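Aminofutalosine deaminase (Helicobacter pylori, PDB 7LKK) deaminates aminofutalosine in the menaquinone pathway, and as a metal-dependent hydrolase carries an iron(III) ion next to the bound inhibitor methylthio-coformycin. Local coordinates at residues 116-119 / 120-124. Numbering follows the deposited sequence.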
ATOM      1  N   GLY A 116     -21.731  15.713   1.020  1.00 35.24           N
ATOM      2  CA  GLY A 116     -20.542  15.974   1.817  1.00 35.80           C
ATOM      3  C   GLY A 116     -19.379  15.078   1.436  1.00 35.55           C
ATOM      4  O   GLY A 116     -18.250  15.542   1.261  1.00 33.14           O
ATOM      5  N   ALA A 117     -19.643  13.777   1.301  1.00 30.11           N
ATOM      6  CA  ALA A 117     -18.587  12.846   0.921  1.00 31.51           C
ATOM      7  C   ALA A 117     -18.124  13.069  -0.515  1.00 29.91           C
ATOM      8  O   ALA A 117     -16.948  12.847  -0.824  1.00 28.94           O
ATOM      9  CB  ALA A 117     -19.063  11.409   1.114  1.00 29.44           C
ATOM     10  N   ILE A 118     -19.024  13.503  -1.402  1.00 31.21           N
ATOM     11  CA  ILE A 118     -18.648  13.727  -2.795  1.00 30.93           C
ATOM     12  C   ILE A 118     -17.714  14.927  -2.913  1.00 34.63           C
ATOM     13  O   ILE A 118     -16.742  14.904  -3.679  1.00 29.79           O
ATOM     14  CB  ILE A 118     -19.903  13.897  -3.670  1.00 29.61           C
ATOM     15  CG1 ILE A 118     -20.708  12.597  -3.711  1.00 33.85           C
ATOM     16  CG2 ILE A 118     -19.522  14.310  -5.085  1.00 25.50           C
ATOM     17  CD1 ILE A 118     -22.015  12.717  -4.459  1.00 32.30           C
ATOM     18  N   GLN A 119     -17.992  15.998  -2.165  1.00 36.86           N
ATOM     19  CA  GLN A 119     -17.094  17.150  -2.170  1.00 33.98           C
ATOM     20  C   GLN A 119     -15.723  16.783  -1.615  1.00 32.70           C
ATOM     21  O   GLN A 119     -14.694  17.191  -2.166  1.00 33.03           O
ATOM     22  CB  GLN A 119     -17.697  18.292  -1.356  1.00 35.14           C
ATOM     23  CG  GLN A 119     -18.845  19.021  -2.027  1.00 38.18           C
ATOM     24  CD  GLN A 119     -19.624  19.883  -1.053  1.00 46.61           C
ATOM     25  OE1 GLN A 119     -19.060  20.440  -0.110  1.00 47.06           O
ATOM     26  NE2 GLN A 119     -20.929  19.998  -1.275  1.00 39.43           N
ATOM     27  N   ASN A 120     -15.691  16.020  -0.517  1.00 31.87           N
ATOM     28  CA  ASN A 120     -14.422  15.523   0.010  1.00 35.59           C
ATOM     29  C   ASN A 120     -13.708  14.636  -1.001  1.00 34.51           C
ATOM     30  O   ASN A 120     -12.480  14.705  -1.140  1.00 33.35           O
ATOM     31  CB  ASN A 120     -14.659  14.758   1.311  1.00 33.31           C
ATOM     32  CG  ASN A 120     -15.018  15.668   2.466  1.00 39.85           C
ATOM     33  OD1 ASN A 120     -14.740  16.867   2.437  1.00 46.18           O
ATOM     34  ND2 ASN A 120     -15.642  15.102   3.492  1.00 37.81           N
ATOM     35  N   ALA A 121     -14.463  13.800  -1.725  1.00 29.27           N
ATOM     36  CA  ALA A 121     -13.865  12.946  -2.745  1.00 27.95           C
ATOM     37  C   ALA A 121     -13.275  13.778  -3.872  1.00 27.20           C
ATOM     38  O   ALA A 121     -12.185  13.484  -4.374  1.00 30.36           O
ATOM     39  CB  ALA A 121     -14.911  11.977  -3.296  1.00 29.13           C
ATOM     40  N   ILE A 122     -13.991  14.824  -4.279  1.00 29.86           N
ATOM     41  CA  ILE A 122     -13.496  15.694  -5.336  1.00 28.49           C
ATOM     42  C   ILE A 122     -12.210  16.335  -4.877  1.00 30.50           C
ATOM     43  O   ILE A 122     -11.253  16.519  -5.653  1.00 24.57           O
ATOM     44  CB  ILE A 122     -14.541  16.774  -5.675  1.00 28.40           C
ATOM     45  CG1 ILE A 122     -15.650  16.190  -6.530  1.00 29.51           C
ATOM     46  CG2 ILE A 122     -13.885  17.992  -6.351  1.00 26.80           C
ATOM     47  CD1 ILE A 122     -16.857  17.067  -6.616  1.00 28.25           C
ATOM     48  N   MET A 123     -12.184  16.742  -3.607  1.00 32.07           N
ATOM     49  CA  MET A 123     -11.039  17.542  -3.261  1.00 29.33           C
ATOM     50  C   MET A 123      -9.810  16.650  -3.107  1.00 26.36           C
ATOM     51  O   MET A 123      -8.682  17.101  -3.338  1.00 25.92           O
ATOM     52  CB  MET A 123     -11.282  18.367  -1.995  1.00 36.90           C
ATOM     53  CG  MET A 123     -11.448  19.887  -2.280  1.00 51.32           C
ATOM     54  SD  MET A 123     -11.248  20.784  -0.687  1.00 83.65           S
ATOM     55  CE  MET A 123     -12.566  20.357   0.436  1.00 56.52           C
ATOM     56  N   ALA A 124     -10.027  15.410  -2.664  1.00 25.92           N
ATOM     57  CA  ALA A 124      -8.983  14.382  -2.609  1.00 27.44           C
ATOM     58  C   ALA A 124      -8.368  14.118  -3.987  1.00 27.99           C
ATOM     59  O   ALA A 124      -7.161  13.855  -4.098  1.00 28.04           O
ATOM     60  CB  ALA A 124      -9.553  13.061  -2.066  1.00 27.02           C
TER
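The carbonyl oxygen of Ile118 takes the backbone N-H of Ile122, with N to O at 2.8 Å, and the side chain of Ile122 closes in on the same oxygen: CG1 lies 3.3 Å from Ile118 O, and CD1 comes nearly as close. Chi1 of Ile122 (-77°) sets CG1 beside its own backbone N, and the extended chi2 (166°) carries CD1 on to CG2 of Ile118. The two methyls meet at 4.1 Å, a light apolar touch between two buried isoleucines. Three more i+4 bonds run alongside: Ala121 N to Ala117 O, Met123 N to Gln119 O and the longer Asn120 N to Gly116 O at 3.2 Å. That last one is the straightest at the hydrogen, 169°. The flat face of the Asn120 amide also lies against Gly116 O, so the N-H groups of ND2, 3.5 Å from that oxygen, do not point at it. On the buried side, CB of Ala121 rests 3.3 Å from Ala117 O. Both isoleucines pack on Leu145 of helix 143-147, and Ala117 and Ala121 on Ser85. Gly116, Gln119, Asn120 and Met123 lie on the exposed side, though Gln119 reaches Leu145 as well. The pattern is that of a regular, amphipathic alpha-helix, here helix 115-127, which lies in the chain between the parallel strands 69-80 and 130-137 of the TIM-barrel amidohydrolase fold.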